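PDB 2EIH: alcohol dehydrogenase from Thermus thermophilus, which binds zinc through a cluster of cysteines and probably catalyses the NAD(P)-dependent oxidation of alcohols. Local coordinates for residues His59-Ala63 against Ile112-His116; Val164-Asp168 against Phe190-Val194. All coordinates share one frame. Residues are numbered along the deposited sequence.

In the fold
Medium-chain dehydrogenases join a GroES-like domain to a Rossmann domain, and the two contacts described here fall one in each. Interaction 1 (59-63 with 112-116) comes first along the chain and closes before interaction 2 (164-168 with 190-194) begins. Their centres lie 35 Å apart on opposite sides of the chain's centre, and the nearest atoms are about 22 Å from each other. Interaction 1 packs the end of short strand 59-60 and the loop after it against the turn that follows strand 111-112; interaction 2 leads into neighbouring strands 169-172 and 193-198 of the six-stranded parallel sheet. The two contacts belong to different domains and share no sheet, and interaction 2 also meets a second subunit.

Interaction 1 of 2, residues His59-Ala63 against Ile112-His116; sequences HVLGA and ILGEH
G114, with 63 Å² buried, the largest area here, illustrates how a glycine lets two backbones pack closely. Its phi/psi of 86/-11 brings a would-be CB against its preceding carbonyl and 2.5 Å from G62 O. Because G114 has no CB, the backbones can approach to 4.5 Å between L61 CA and G114 CA, and G114 CA makes a CA-H...O contact of 3.6 Å with G62 O. At 112/108, a CB on G62 would jam against L61 O, so glycine is called for here too. A tight turn presents G114, closed by E115 N to I112 O at 2.8 Å; the E115 side chain folds back, OE2 accepting from I112 N at 3.2 Å. A63 CB lies 3.1 Å from L113 O and 3.8 Å from I112 CG2, with A63 CA 4.6 Å from L113 CA. From the extended backbone of strand 59-60, H59 (chi1 t, chi2 60°) directs its ring edge at the turn, and NE2 donates to G114 O at 2.6 Å, with an N-H...O angle of 159°. This is a buried strand-end and turn junction of the GroES-like domain. H59 and L61 rest on M6 of strand 2-6 and V46 of helix 41-48, while A63, I112 and L113 pack on strand 84-91.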
loop_
_atom_site.group_PDB
_atom_site.type_symbol
_atom_site.label_atom_id
_atom_site.label_comp_id
_atom_site.label_asym_id
_atom_site.label_seq_id
_atom_site.Cartn_x
_atom_site.Cartn_y
_atom_site.Cartn_z
ATOM N N HIS A 59 5.560 -30.447 30.484
ATOM C CA HIS A 59 4.984 -29.406 29.644
ATOM C C HIS A 59 3.722 -29.877 28.930
ATOM O O HIS A 59 3.642 -31.013 28.464
ATOM C CB HIS A 59 6.008 -28.942 28.606
ATOM C CG HIS A 59 5.477 -27.927 27.651
ATOM N ND1 HIS A 59 4.990 -26.703 28.067
ATOM C CD2 HIS A 59 5.346 -27.947 26.305
ATOM C CE1 HIS A 59 4.585 -26.016 27.010
ATOM N NE2 HIS A 59 4.790 -26.748 25.931
ATOM N N VAL A 60 2.736 -28.990 28.850
ATOM C CA VAL A 60 1.490 -29.298 28.170
ATOM C C VAL A 60 1.508 -28.627 26.805
ATOM O O VAL A 60 1.526 -27.405 26.708
ATOM C CB VAL A 60 0.270 -28.778 28.948
ATOM C CG1 VAL A 60 -1.023 -29.155 28.212
ATOM C CG2 VAL A 60 0.269 -29.361 30.345
ATOM N N LEU A 61 1.495 -29.431 25.753
ATOM C CA LEU A 61 1.504 -28.901 24.408
ATOM C C LEU A 61 0.107 -28.388 24.061
ATOM O O LEU A 61 -0.807 -28.457 24.885
ATOM C CB LEU A 61 1.912 -30.010 23.438
ATOM C CG LEU A 61 3.254 -30.708 23.703
ATOM C CD1 LEU A 61 3.412 -31.914 22.766
ATOM C CD2 LEU A 61 4.407 -29.729 23.489
ATOM N N GLY A 62 -0.055 -27.877 22.841
ATOM C CA GLY A 62 -1.357 -27.396 22.405
ATOM C C GLY A 62 -1.522 -25.902 22.180
ATOM O O GLY A 62 -1.576 -25.117 23.134
ATOM N N ALA A 63 -1.613 -25.502 20.915
ATOM C CA ALA A 63 -1.799 -24.094 20.591
ATOM C C ALA A 63 -3.264 -23.843 20.220
ATOM O O ALA A 63 -3.865 -22.856 20.645
ATOM C CB ALA A 63 -0.867 -23.684 19.438
ATOM N N ILE A 112 3.632 -18.590 21.074
ATOM C CA ILE A 112 2.454 -19.321 20.663
ATOM C C ILE A 112 2.067 -20.236 21.815
ATOM O O ILE A 112 2.919 -20.928 22.374
ATOM C CB ILE A 112 2.735 -20.165 19.412
ATOM C CG1 ILE A 112 3.460 -19.306 18.363
ATOM C CG2 ILE A 112 1.433 -20.691 18.845
ATOM C CD1 ILE A 112 3.812 -20.046 17.092
ATOM N N LEU A 113 0.790 -20.215 22.192
ATOM C CA LEU A 113 0.302 -21.061 23.276
ATOM C C LEU A 113 0.812 -22.489 23.071
ATOM O O LEU A 113 0.793 -23.011 21.954
ATOM C CB LEU A 113 -1.233 -21.052 23.299
ATOM C CG LEU A 113 -1.934 -21.909 24.358
ATOM C CD1 LEU A 113 -1.468 -21.489 25.731
ATOM C CD2 LEU A 113 -3.437 -21.762 24.241
ATOM N N GLY A 114 1.291 -23.106 24.147
ATOM C CA GLY A 114 1.795 -24.470 24.063
ATOM C C GLY A 114 3.255 -24.593 23.651
ATOM O O GLY A 114 3.858 -25.666 23.738
ATOM N N GLU A 115 3.830 -23.489 23.198
ATOM C CA GLU A 115 5.220 -23.493 22.778
ATOM C C GLU A 115 6.155 -23.290 23.969
ATOM O O GLU A 115 7.240 -23.869 24.026
ATOM C CB GLU A 115 5.456 -22.394 21.748
ATOM C CG GLU A 115 6.847 -22.393 21.157
ATOM C CD GLU A 115 7.107 -21.173 20.311
ATOM O OE1 GLU A 115 8.209 -21.084 19.731
ATOM O OE2 GLU A 115 6.218 -20.296 20.232
ATOM N N HIS A 116 5.727 -22.475 24.926
ATOM C CA HIS A 116 6.539 -22.199 26.102
ATOM C C HIS A 116 5.728 -22.314 27.375
ATOM O O HIS A 116 6.270 -22.600 28.443
ATOM C CB HIS A 116 7.134 -20.802 25.998
ATOM C CG HIS A 116 8.114 -20.656 24.881
ATOM N ND1 HIS A 116 9.332 -21.301 24.877
ATOM C CD2 HIS A 116 8.043 -19.980 23.709
ATOM C CE1 HIS A 116 9.970 -21.029 23.751
ATOM N NE2 HIS A 116 9.209 -20.230 23.026
#

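Interaction 2 of 2, residues Val164-Asp168 against Phe190-Val194; sequences VRPGD and FGARV
Two hydrogen bonds between backbones set the register of this beta-turn against a helix end: G167 N donates to G191 O at 3.0 Å, and R193 N to D168 O at 2.8 Å. P166 CA lies 3.7 Å from G191 CA, and D168 CA 4.7 Å from A192 CA. The turn, R165 to D168, is type II, with P166 at -55/135 and G167 at 101/-14; D168 N to R165 O (3.1 Å) closes it, and D168 OD2 accepts from R165 N at 3.0 Å while also forming a salt bridge with K238. Opposite, G191 (80/18) is the C-prime residue of a Schellman motif ending helix 180-189, and a CB there would clash with P166 CB. Thus the turn entering strand 169-172 meets the link from that helix to strand 193-198, at the entry of the right-handed beta-alpha-beta crossover of the Rossmann fold. P166 also supplies a CA-H...O contact, its CA 2.9 Å from G191 O. Apolar contacts centre on V164 (chi1 t), whose CG1 lies 3.6 Å from A192 CB and 4.0 Å from F190 CB. The F190 ring, with chi1 m, leads away toward V159 of helix 148-161 and P166 of a second subunit. Among the charged groups, the R193 guanidinium finds its polar partners beyond the two segments, NE bridging to D169 OD2 and NH2 bonding to L230 O.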
loop_
_atom_site.group_PDB
_atom_site.type_symbol
_atom_site.label_atom_id
_atom_site.label_comp_id
_atom_site.label_asym_id
_atom_site.label_seq_id
_atom_site.Cartn_x
_atom_site.Cartn_y
_atom_site.Cartn_z
ATOM N N VAL A 164 -3.172 -11.586 -2.797
ATOM C CA VAL A 164 -4.014 -12.219 -3.803
ATOM C C VAL A 164 -5.225 -11.352 -4.131
ATOM O O VAL A 164 -5.843 -10.768 -3.242
ATOM C CB VAL A 164 -4.459 -13.632 -3.345
ATOM C CG1 VAL A 164 -5.562 -14.157 -4.242
ATOM C CG2 VAL A 164 -3.262 -14.583 -3.383
ATOM N N ARG A 165 -5.535 -11.249 -5.421
ATOM C CA ARG A 165 -6.661 -10.447 -5.900
ATOM C C ARG A 165 -7.344 -11.171 -7.060
ATOM O O ARG A 165 -6.762 -12.055 -7.674
ATOM C CB ARG A 165 -6.162 -9.067 -6.346
ATOM C CG ARG A 165 -5.254 -9.099 -7.578
ATOM C CD ARG A 165 -4.268 -7.925 -7.631
ATOM N NE ARG A 165 -4.921 -6.614 -7.676
ATOM C CZ ARG A 165 -5.071 -5.811 -6.624
ATOM N NH1 ARG A 165 -4.616 -6.181 -5.431
ATOM N NH2 ARG A 165 -5.664 -4.633 -6.761
ATOM N N PRO A 166 -8.590 -10.805 -7.378
ATOM C CA PRO A 166 -9.291 -11.476 -8.484
ATOM C C PRO A 166 -8.526 -11.442 -9.810
ATOM O O PRO A 166 -7.977 -10.416 -10.200
ATOM C CB PRO A 166 -10.635 -10.746 -8.542
ATOM C CG PRO A 166 -10.338 -9.409 -7.961
ATOM C CD PRO A 166 -9.389 -9.696 -6.832
ATOM N N GLY A 167 -8.477 -12.585 -10.485
ATOM C CA GLY A 167 -7.763 -12.674 -11.743
ATOM C C GLY A 167 -6.407 -13.330 -11.557
ATOM O O GLY A 167 -5.751 -13.733 -12.520
ATOM N N ASP A 168 -5.983 -13.429 -10.302
ATOM C CA ASP A 168 -4.703 -14.038 -9.960
ATOM C C ASP A 168 -4.754 -15.542 -10.087
ATOM O O ASP A 168 -5.769 -16.179 -9.791
ATOM C CB ASP A 168 -4.315 -13.766 -8.507
ATOM C CG ASP A 168 -3.558 -12.486 -8.334
ATOM O OD1 ASP A 168 -3.287 -11.812 -9.349
ATOM O OD2 ASP A 168 -3.236 -12.150 -7.180
ATOM N N PHE A 190 -10.685 -14.491 -2.228
ATOM C CA PHE A 190 -10.162 -13.252 -2.775
ATOM C C PHE A 190 -10.153 -13.163 -4.302
ATOM O O PHE A 190 -9.422 -12.353 -4.872
ATOM C CB PHE A 190 -8.763 -12.973 -2.211
ATOM C CG PHE A 190 -8.788 -12.361 -0.844
ATOM C CD1 PHE A 190 -8.561 -10.996 -0.665
ATOM C CD2 PHE A 190 -9.122 -13.140 0.259
ATOM C CE1 PHE A 190 -8.677 -10.419 0.605
ATOM C CE2 PHE A 190 -9.241 -12.577 1.530
ATOM C CZ PHE A 190 -9.021 -11.211 1.709
ATOM N N GLY A 191 -10.953 -14.010 -4.949
ATOM C CA GLY A 191 -11.082 -13.977 -6.395
ATOM C C GLY A 191 -10.037 -14.609 -7.283
ATOM O O GLY A 191 -9.977 -14.304 -8.472
ATOM N N ALA A 192 -9.211 -15.485 -6.730
ATOM C CA ALA A 192 -8.174 -16.125 -7.533
ATOM C C ALA A 192 -8.653 -17.409 -8.202
ATOM O O ALA A 192 -9.739 -17.922 -7.919
ATOM C CB ALA A 192 -6.965 -16.435 -6.670
ATOM N N ARG A 193 -7.826 -17.906 -9.113
ATOM C CA ARG A 193 -8.089 -19.155 -9.807
ATOM C C ARG A 193 -7.041 -20.055 -9.178
ATOM O O ARG A 193 -5.841 -19.885 -9.417
ATOM C CB ARG A 193 -7.819 -19.009 -11.296
ATOM C CG ARG A 193 -8.647 -19.924 -12.168
ATOM C CD ARG A 193 -8.547 -19.470 -13.604
ATOM N NE ARG A 193 -7.214 -19.738 -14.121
ATOM C CZ ARG A 193 -6.865 -20.889 -14.683
ATOM N NH1 ARG A 193 -7.766 -21.860 -14.805
ATOM N NH2 ARG A 193 -5.616 -21.083 -15.092
ATOM N N VAL A 194 -7.489 -20.998 -8.357
ATOM C CA VAL A 194 -6.561 -21.878 -7.667
ATOM C C VAL A 194 -6.176 -23.154 -8.374
ATOM O O VAL A 194 -7.016 -23.871 -8.895
ATOM C CB VAL A 194 -7.090 -22.288 -6.281
ATOM C CG1 VAL A 194 -6.116 -23.268 -5.642
ATOM C CG2 VAL A 194 -7.279 -21.062 -5.413
#